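Local structure of polyguluronate lyase (Corynebacterium sp., 1UAI) at residues E30-A35 against R76-G81; N104-V109 against F128-T133; F190-Y195 against Y217-T222. The protein probably cleaves the poly(alpha-L-guluronate) blocks of alginate as a polysaccharide lyase. All blocks are in the same frame, centred on the assembly; numbering follows the deposited sequence.

Interaction 1 of 3, residues E30-A35 against R76-G81; sequences EIEQPA and REMTDG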
loop_
_atom_site.group_PDB
_atom_site.type_symbol
_atom_site.label_atom_id
_atom_site.label_comp_id
_atom_site.label_asym_id
_atom_site.label_seq_id
_atom_site.Cartn_x
_atom_site.Cartn_y
_atom_site.Cartn_z
ATOM N N GLU A 30 14.659 -0.244 -4.352
ATOM C CA GLU A 30 14.051 -1.085 -3.332
ATOM C C GLU A 30 15.077 -1.316 -2.233
ATOM O O GLU A 30 16.277 -1.428 -2.501
ATOM C CB GLU A 30 13.622 -2.443 -3.896
ATOM C CG GLU A 30 12.567 -2.382 -4.982
ATOM C CD GLU A 30 11.830 -3.699 -5.147
ATOM O OE1 GLU A 30 12.467 -4.768 -5.011
ATOM O OE2 GLU A 30 10.612 -3.667 -5.422
ATOM N N ILE A 31 14.605 -1.365 -0.993
ATOM C CA ILE A 31 15.478 -1.617 0.143
ATOM C C ILE A 31 14.918 -2.815 0.893
ATOM O O ILE A 31 13.741 -2.837 1.263
ATOM C CB ILE A 31 15.552 -0.410 1.103
ATOM C CG1 ILE A 31 16.139 0.806 0.379
ATOM C CG2 ILE A 31 16.418 -0.764 2.307
ATOM C CD1 ILE A 31 17.565 0.616 -0.101
ATOM N N GLU A 32 15.768 -3.816 1.095
ATOM C CA GLU A 32 15.374 -5.033 1.791
ATOM C C GLU A 32 16.086 -5.115 3.132
ATOM O O GLU A 32 16.971 -4.308 3.430
ATOM C CB GLU A 32 15.758 -6.261 0.956
ATOM C CG GLU A 32 15.316 -6.192 -0.494
ATOM C CD GLU A 32 15.782 -7.386 -1.313
ATOM O OE1 GLU A 32 16.917 -7.863 -1.094
ATOM O OE2 GLU A 32 15.018 -7.838 -2.192
ATOM N N GLN A 33 15.684 -6.087 3.941
ATOM C CA GLN A 33 16.320 -6.317 5.231
ATOM C C GLN A 33 17.696 -6.906 4.923
ATOM O O GLN A 33 17.877 -7.554 3.891
ATOM C CB GLN A 33 15.511 -7.321 6.057
ATOM C CG GLN A 33 14.200 -6.783 6.609
ATOM C CD GLN A 33 14.407 -5.695 7.643
ATOM O OE1 GLN A 33 15.515 -5.506 8.150
ATOM N NE2 GLN A 33 13.338 -4.982 7.974
ATOM N N PRO A 34 18.675 -6.709 5.817
ATOM C CA PRO A 34 18.561 -5.978 7.083
ATOM C C PRO A 34 18.771 -4.467 6.988
ATOM O O PRO A 34 18.573 -3.759 7.969
ATOM C CB PRO A 34 19.619 -6.647 7.950
ATOM C CG PRO A 34 20.706 -6.902 6.964
ATOM C CD PRO A 34 19.963 -7.427 5.746
ATOM N N ALA A 35 19.180 -3.969 5.823
ATOM C CA ALA A 35 19.399 -2.532 5.673
ATOM C C ALA A 35 18.127 -1.737 5.963
ATOM O O ALA A 35 18.187 -0.615 6.466
ATOM C CB ALA A 35 19.899 -2.217 4.270
ATOM N N ARG A 76 6.158 -4.369 0.407
ATOM C CA ARG A 76 5.837 -5.606 -0.298
ATOM C C ARG A 76 6.123 -6.750 0.675
ATOM O O ARG A 76 7.228 -6.857 1.212
ATOM C CB ARG A 76 6.719 -5.712 -1.544
ATOM C CG ARG A 76 6.311 -6.765 -2.557
ATOM C CD ARG A 76 6.729 -8.176 -2.177
ATOM N NE ARG A 76 6.674 -9.037 -3.356
ATOM C CZ ARG A 76 6.295 -10.309 -3.350
ATOM N NH1 ARG A 76 6.280 -10.995 -4.486
ATOM N NH2 ARG A 76 5.928 -10.897 -2.218
ATOM N N GLU A 77 5.129 -7.604 0.901
ATOM C CA GLU A 77 5.264 -8.703 1.851
ATOM C C GLU A 77 6.385 -9.691 1.555
ATOM O O GLU A 77 6.507 -10.207 0.443
ATOM C CB GLU A 77 3.942 -9.469 1.963
ATOM C CG GLU A 77 3.909 -10.448 3.134
ATOM C CD GLU A 77 2.777 -11.453 3.050
ATOM O OE1 GLU A 77 1.937 -11.346 2.134
ATOM O OE2 GLU A 77 2.732 -12.358 3.913
ATOM N N MET A 78 7.194 -9.958 2.573
ATOM C CA MET A 78 8.292 -10.905 2.468
ATOM C C MET A 78 8.068 -11.962 3.545
ATOM O O MET A 78 7.069 -11.926 4.264
ATOM C CB MET A 78 9.629 -10.197 2.697
ATOM C CG MET A 78 9.913 -9.053 1.731
ATOM S SD MET A 78 10.164 -9.573 0.012
ATOM C CE MET A 78 11.887 -10.092 0.071
ATOM N N THR A 79 8.992 -12.907 3.649
ATOM C CA THR A 79 8.880 -13.956 4.650
ATOM C C THR A 79 10.271 -14.456 5.029
ATOM O O THR A 79 11.258 -14.102 4.384
ATOM C CB THR A 79 8.011 -15.127 4.127
ATOM O OG1 THR A 79 7.741 -16.036 5.199
ATOM C CG2 THR A 79 8.713 -15.864 3.001
ATOM N N ASP A 80 10.339 -15.262 6.085
ATOM C CA ASP A 80 11.598 -15.814 6.579
ATOM C C ASP A 80 12.586 -14.703 6.925
ATOM O O ASP A 80 13.693 -14.643 6.388
ATOM C CB ASP A 80 12.212 -16.763 5.542
ATOM C CG ASP A 80 13.474 -17.440 6.045
ATOM O OD1 ASP A 80 13.468 -17.923 7.196
ATOM O OD2 ASP A 80 14.467 -17.494 5.289
ATOM N N GLY A 81 12.176 -13.820 7.830
ATOM C CA GLY A 81 13.036 -12.722 8.232
ATOM C C GLY A 81 13.244 -11.706 7.125
ATOM O O GLY A 81 14.255 -11.005 7.099
#
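Q33 meets G81 where the chain leaves two strands, 27-31 and 72-79, of one antiparallel sheet of the jellyroll beta-sandwich: CB of Q33 lies 4.0 Å from the carbonyl O of G81. A second touch, between E32 and M78, is at the limit of contact, with OE2 of E32 4.5 Å from the methyl CE of M78. No hydrogen bond joins the segments, and only 88 Å² is buried between them, so the contact is a sparse one between loop and strand ends. The reason lies in the sheet order: strand 16-20 runs between strands 27-31 and 72-79, and the CA atoms of E32 and M78 remain 9.2 Å apart. Backbone bonds from I31 to V18 and from M78 to D15 tie the two sides to strand 16-20 and to D15 just ahead of it, and the M78 side chain also packs on K17. The positive phi of G81 (69°) belongs to the turn carrying the carbonyl that Q33 meets. The Q33 side chain bends at chi2 (-66°), and its NE2 is hydrogen-bonded to the L13 carbonyl. Within 76-81, R76 NH2 donates to the A86 carbonyl and to O of E77, the latter at 2.8 Å and in the carbonyl plane.

Interaction 2 of 3, residues N104-V109 against F128-T133; sequences NHLPEV and FRLEGT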
loop_
_atom_site.group_PDB
_atom_site.type_symbol
_atom_site.label_atom_id
_atom_site.label_comp_id
_atom_site.label_asym_id
_atom_site.label_seq_id
_atom_site.Cartn_x
_atom_site.Cartn_y
_atom_site.Cartn_z
ATOM N N ASN A 104 -3.413 11.033 3.328
ATOM C CA ASN A 104 -3.126 12.421 3.695
ATOM C C ASN A 104 -3.138 13.435 2.565
ATOM O O ASN A 104 -3.403 14.616 2.790
ATOM C CB ASN A 104 -1.735 12.545 4.330
ATOM C CG ASN A 104 -1.480 11.545 5.431
ATOM O OD1 ASN A 104 -0.482 10.821 5.392
ATOM N ND2 ASN A 104 -2.354 11.512 6.432
ATOM N N HIS A 105 -2.839 12.985 1.356
ATOM C CA HIS A 105 -2.717 13.908 0.240
ATOM C C HIS A 105 -3.017 13.179 -1.055
ATOM O O HIS A 105 -2.714 11.993 -1.191
ATOM C CB HIS A 105 -1.276 14.434 0.242
ATOM C CG HIS A 105 -1.105 15.796 -0.354
ATOM N ND1 HIS A 105 -0.924 16.002 -1.705
ATOM C CD2 HIS A 105 -1.036 17.017 0.226
ATOM C CE1 HIS A 105 -0.745 17.291 -1.929
ATOM N NE2 HIS A 105 -0.808 17.929 -0.774
ATOM N N LEU A 106 -3.600 13.897 -2.008
ATOM C CA LEU A 106 -3.951 13.318 -3.294
ATOM C C LEU A 106 -3.370 14.130 -4.437
ATOM O O LEU A 106 -3.207 15.345 -4.328
ATOM C CB LEU A 106 -5.472 13.268 -3.449
ATOM C CG LEU A 106 -6.218 12.340 -2.490
ATOM C CD1 LEU A 106 -7.712 12.592 -2.583
ATOM C CD2 LEU A 106 -5.889 10.893 -2.826
ATOM N N PRO A 107 -3.040 13.466 -5.550
ATOM C CA PRO A 107 -2.485 14.196 -6.690
ATOM C C PRO A 107 -3.558 15.070 -7.332
ATOM O O PRO A 107 -4.758 14.849 -7.140
ATOM C CB PRO A 107 -2.001 13.079 -7.615
ATOM C CG PRO A 107 -2.930 11.944 -7.296
ATOM C CD PRO A 107 -3.056 12.014 -5.799
ATOM N N GLU A 108 -3.117 16.070 -8.085
ATOM C CA GLU A 108 -4.022 16.979 -8.773
ATOM C C GLU A 108 -4.666 16.291 -9.974
ATOM O O GLU A 108 -4.145 15.299 -10.483
ATOM C CB GLU A 108 -3.250 18.206 -9.271
ATOM C CG GLU A 108 -2.655 19.082 -8.183
ATOM C CD GLU A 108 -3.716 19.800 -7.375
ATOM O OE1 GLU A 108 -4.618 20.406 -7.991
ATOM O OE2 GLU A 108 -3.646 19.766 -6.129
ATOM N N VAL A 109 -5.806 16.829 -10.403
ATOM C CA VAL A 109 -6.545 16.353 -11.573
ATOM C C VAL A 109 -7.168 14.961 -11.483
ATOM O O VAL A 109 -8.355 14.792 -11.760
ATOM C CB VAL A 109 -5.649 16.409 -12.834
ATOM C CG1 VAL A 109 -6.483 16.144 -14.071
ATOM C CG2 VAL A 109 -4.965 17.765 -12.931
ATOM N N PHE A 128 -7.512 -1.134 -1.484
ATOM C CA PHE A 128 -8.231 -0.023 -0.863
ATOM C C PHE A 128 -7.804 1.160 -1.726
ATOM O O PHE A 128 -6.626 1.539 -1.745
ATOM C CB PHE A 128 -7.781 0.182 0.585
ATOM C CG PHE A 128 -8.451 -0.740 1.572
ATOM C CD1 PHE A 128 -9.389 -0.246 2.477
ATOM C CD2 PHE A 128 -8.136 -2.095 1.611
ATOM C CE1 PHE A 128 -10.002 -1.087 3.405
ATOM C CE2 PHE A 128 -8.744 -2.945 2.535
ATOM C CZ PHE A 128 -9.677 -2.438 3.433
ATOM N N ARG A 129 -8.768 1.729 -2.442
ATOM C CA ARG A 129 -8.512 2.814 -3.376
ATOM C C ARG A 129 -9.338 4.061 -3.092
ATOM O O ARG A 129 -10.570 4.011 -3.069
ATOM C CB ARG A 129 -8.813 2.309 -4.792
ATOM C CG ARG A 129 -8.634 3.330 -5.904
ATOM C CD ARG A 129 -9.123 2.780 -7.242
ATOM N NE ARG A 129 -8.908 3.738 -8.323
ATOM C CZ ARG A 129 -7.921 3.665 -9.211
ATOM N NH1 ARG A 129 -7.050 2.666 -9.168
ATOM N NH2 ARG A 129 -7.786 4.614 -10.128
ATOM N N LEU A 130 -8.658 5.184 -2.884
ATOM C CA LEU A 130 -9.343 6.442 -2.634
ATOM C C LEU A 130 -9.342 7.310 -3.887
ATOM O O LEU A 130 -8.310 7.466 -4.547
ATOM C CB LEU A 130 -8.667 7.224 -1.499
ATOM C CG LEU A 130 -9.278 8.596 -1.175
ATOM C CD1 LEU A 130 -10.694 8.410 -0.641
ATOM C CD2 LEU A 130 -8.419 9.329 -0.154
ATOM N N GLU A 131 -10.512 7.848 -4.218
ATOM C CA GLU A 131 -10.671 8.760 -5.347
ATOM C C GLU A 131 -11.427 9.953 -4.765
ATOM O O GLU A 131 -12.634 9.878 -4.538
ATOM C CB GLU A 131 -11.481 8.116 -6.479
ATOM C CG GLU A 131 -10.874 6.821 -7.000
ATOM C CD GLU A 131 -11.483 6.353 -8.312
ATOM O OE1 GLU A 131 -12.609 6.778 -8.647
ATOM O OE2 GLU A 131 -10.835 5.545 -9.010
ATOM N N GLY A 132 -10.711 11.043 -4.497
ATOM C CA GLY A 132 -11.344 12.215 -3.912
ATOM C C GLY A 132 -11.746 11.898 -2.482
ATOM O O GLY A 132 -10.886 11.710 -1.620
ATOM N N THR A 133 -13.050 11.843 -2.217
ATOM C CA THR A 133 -13.538 11.508 -0.884
ATOM C C THR A 133 -14.253 10.159 -0.924
ATOM O O THR A 133 -14.899 9.763 0.044
ATOM C CB THR A 133 -14.517 12.573 -0.329
ATOM O OG1 THR A 133 -15.686 12.634 -1.152
ATOM C CG2 THR A 133 -13.853 13.939 -0.300
#
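L106 and L130 meet with their side chains crossed at about a right angle, CD2 of L106 lying 4.0 Å from CD2 of L130. The two methyl branches of L106 divide the work. CD2 takes the leucine, whereas CD1 sits against the backbone of the following turn, 3.4 Å from the carbonyl O of G132 and 3.9 Å from its N. The same CD2 of L130 also comes within 4.1 Å of CD1 of L106, so one methyl of L130 faces both branches of its partner. With CG of L106 opposite the carbonyl carbon (chi1 -66°), both its methyls are carried across to L130 and G132.

Across the jellyroll sandwich, the contact links the exit of strand 95-105, in one sheet, to the end of strand 124-131, in the other. G132 turns the chain with a positive phi of 69° and offers L106 its backbone alone. L106 is also packed on L113 of strand 112-119, and just ahead of it N104 and H105 both face Q213 in a classic beta bulge.

The charged pair beside the contact is engaged within its own segment and beyond it. NE of R129 forms a salt bridge to OE2 of E131 at 2.7 Å, nearly in the guanidinium plane and on the anti side of the carboxylate; OE1 of E131 bonds to H144. With 117 Å² buried and no hydrogen bond between the segments, the contact is essentially apolar: it rests on leucine methyls in ordinary apolar contact and on the G132 backbone, whose carbonyl O is touched by the methyl CD1 of L106 without a hydrogen bond.

Interaction 3 of 3, residues F190-Y195 against Y217-T222; sequences FKAGAY and YKLQVT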
loop_
_atom_site.group_PDB
_atom_site.type_symbol
_atom_site.label_atom_id
_atom_site.label_comp_id
_atom_site.label_asym_id
_atom_site.label_seq_id
_atom_site.Cartn_x
_atom_site.Cartn_y
_atom_site.Cartn_z
ATOM N N PHE A 190 0.653 -9.511 0.292
ATOM C CA PHE A 190 0.116 -8.231 0.734
ATOM C C PHE A 190 1.048 -7.060 0.432
ATOM O O PHE A 190 2.267 -7.227 0.302
ATOM C CB PHE A 190 -0.129 -8.251 2.249
ATOM C CG PHE A 190 -1.205 -9.205 2.696
ATOM C CD1 PHE A 190 -2.520 -9.055 2.263
ATOM C CD2 PHE A 190 -0.912 -10.225 3.598
ATOM C CE1 PHE A 190 -3.527 -9.903 2.729
ATOM C CE2 PHE A 190 -1.909 -11.076 4.068
ATOM C CZ PHE A 190 -3.220 -10.913 3.634
ATOM N N LYS A 191 0.451 -5.876 0.326
ATOM C CA LYS A 191 1.189 -4.633 0.113
ATOM C C LYS A 191 0.470 -3.534 0.887
ATOM O O LYS A 191 -0.743 -3.604 1.095
ATOM C CB LYS A 191 1.236 -4.226 -1.365
ATOM C CG LYS A 191 1.723 -5.298 -2.319
ATOM C CD LYS A 191 2.223 -4.686 -3.620
ATOM C CE LYS A 191 3.593 -4.054 -3.420
ATOM N NZ LYS A 191 4.056 -3.302 -4.618
ATOM N N ALA A 192 1.218 -2.522 1.315
ATOM C CA ALA A 192 0.648 -1.393 2.046
ATOM C C ALA A 192 1.570 -0.191 1.899
ATOM O O ALA A 192 2.789 -0.329 1.967
ATOM C CB ALA A 192 0.470 -1.744 3.518
ATOM N N GLY A 193 0.979 0.983 1.692
ATOM C CA GLY A 193 1.761 2.195 1.526
ATOM C C GLY A 193 1.033 3.189 0.642
ATOM O O GLY A 193 -0.192 3.293 0.704
ATOM N N ALA A 194 1.783 3.919 -0.180
ATOM C CA ALA A 194 1.200 4.905 -1.085
ATOM C C ALA A 194 1.505 4.564 -2.538
ATOM O O ALA A 194 2.639 4.710 -2.996
ATOM C CB ALA A 194 1.732 6.296 -0.758
ATOM N N TYR A 195 0.490 4.097 -3.256
ATOM C CA TYR A 195 0.632 3.752 -4.667
ATOM C C TYR A 195 -0.241 4.774 -5.394
ATOM O O TYR A 195 -1.456 4.621 -5.506
ATOM C CB TYR A 195 0.155 2.314 -4.883
ATOM C CG TYR A 195 0.290 1.770 -6.287
ATOM C CD1 TYR A 195 1.199 2.310 -7.199
ATOM C CD2 TYR A 195 -0.471 0.674 -6.687
ATOM C CE1 TYR A 195 1.341 1.766 -8.478
ATOM C CE2 TYR A 195 -0.335 0.124 -7.956
ATOM C CZ TYR A 195 0.572 0.673 -8.844
ATOM O OH TYR A 195 0.713 0.118 -10.096
ATOM N N TYR A 217 -0.075 3.416 10.524
ATOM C CA TYR A 217 0.045 3.381 11.979
ATOM C C TYR A 217 0.120 2.001 12.612
ATOM O O TYR A 217 0.669 1.845 13.704
ATOM C CB TYR A 217 -1.123 4.166 12.575
ATOM C CG TYR A 217 -1.063 5.624 12.199
ATOM C CD1 TYR A 217 -0.171 6.476 12.843
ATOM C CD2 TYR A 217 -1.830 6.137 11.151
ATOM C CE1 TYR A 217 -0.032 7.797 12.459
ATOM C CE2 TYR A 217 -1.697 7.471 10.753
ATOM C CZ TYR A 217 -0.790 8.290 11.416
ATOM O OH TYR A 217 -0.610 9.600 11.035
ATOM N N LYS A 218 -0.442 1.010 11.936
ATOM C CA LYS A 218 -0.428 -0.359 12.428
ATOM C C LYS A 218 -0.349 -1.248 11.198
ATOM O O LYS A 218 -0.967 -0.950 10.178
ATOM C CB LYS A 218 -1.712 -0.640 13.209
ATOM C CG LYS A 218 -1.661 -1.840 14.133
ATOM C CD LYS A 218 -2.893 -1.846 15.026
ATOM C CE LYS A 218 -2.772 -2.841 16.161
ATOM N NZ LYS A 218 -3.932 -2.725 17.088
ATOM N N LEU A 219 0.422 -2.327 11.292
ATOM C CA LEU A 219 0.586 -3.259 10.181
ATOM C C LEU A 219 0.865 -4.637 10.754
ATOM O O LEU A 219 1.927 -4.874 11.336
ATOM C CB LEU A 219 1.749 -2.825 9.288
ATOM C CG LEU A 219 2.027 -3.711 8.071
ATOM C CD1 LEU A 219 0.830 -3.696 7.124
ATOM C CD2 LEU A 219 3.277 -3.213 7.362
ATOM N N GLN A 220 -0.087 -5.548 10.578
ATOM C CA GLN A 220 0.034 -6.896 11.116
ATOM C C GLN A 220 -0.388 -7.933 10.081
ATOM O O GLN A 220 -1.474 -7.845 9.516
ATOM C CB GLN A 220 -0.860 -7.040 12.361
ATOM C CG GLN A 220 -0.852 -5.828 13.302
ATOM C CD GLN A 220 -1.840 -5.952 14.459
ATOM O OE1 GLN A 220 -2.966 -6.417 14.287
ATOM N NE2 GLN A 220 -1.424 -5.511 15.641
ATOM N N VAL A 221 0.479 -8.908 9.831
ATOM C CA VAL A 221 0.180 -9.981 8.894
ATOM C C VAL A 221 0.361 -11.312 9.602
ATOM O O VAL A 221 1.336 -11.509 10.330
ATOM C CB VAL A 221 1.106 -9.929 7.654
ATOM C CG1 VAL A 221 1.052 -11.252 6.897
ATOM C CG2 VAL A 221 0.672 -8.793 6.736
ATOM N N THR A 222 -0.594 -12.214 9.405
ATOM C CA THR A 222 -0.520 -13.534 10.011
ATOM C C THR A 222 -0.938 -14.589 9.000
ATOM O O THR A 222 -1.697 -14.319 8.062
ATOM C CB THR A 222 -1.427 -13.660 11.256
ATOM O OG1 THR A 222 -2.798 -13.539 10.865
ATOM C CG2 THR A 222 -1.096 -12.583 12.277
#
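The ring of F190 is approached obliquely by V221, neither squarely over a face nor squarely at an edge, in the interior of a jellyroll beta-sandwich. CG2 of V221 comes to 3.8 Å from CD2 of the ring and CG1 to 4.0 Å from that same carbon; CG1 also reaches CE2 at 4.1 Å. Both methyls thus meet the CD2 side of the ring, CG1 reaching on to CE2. Elsewhere around it, W88 meets F190 with the ring planes at about 45°, and M97 and I118 add apolar contacts.

The chi1 of V221 (164°) puts CG1 opposite the backbone N and CG2 opposite the carbonyl carbon, and in this setting both methyls meet the ring. Two residues along each strand the pattern repeats on a smaller scale, where A192 pairs with L219.

Strand 189-192 belongs to one sheet and strand 211-223 to the other, and the spacing agrees with packing between sheets: CA atoms of F190 and V221 are 8.3 Å apart, as are those of A192 and L219. No hydrogen bond crosses, and the 139 Å² buried comes almost wholly from alternate residues pointing inward. K191, between them, points the other way, and its NZ forms a salt bridge with E74. The paired run ends at G193, where the chain turns a corner. L219 also packs on M97 and L75, while its CD1 ends 4.1 Å from CB of A192.

In the fold
Along the chain the three contacts come in series, interaction 1 closing before interaction 2 opens and interaction 2 before interaction 3. Interactions 1 and 2 lie on opposite sides of the chain's centre, their own centres 28 Å apart and their nearest atoms about 14 Å apart. Interaction 3 is more central, 13 Å from interaction 1 and 18 Å from interaction 2, between centres. It touches interaction 1 through a probable hydrogen bond from F190 N to E77 OE1, strands 72-79 and 189-192 being sheet neighbours. Toward interaction 2, strands 95-105 and 211-223 are also neighbours. Because each pairs segments of different sheets, interactions 2 and 3 join the two sheets of the sandwich, whereas interaction 1 stays within one.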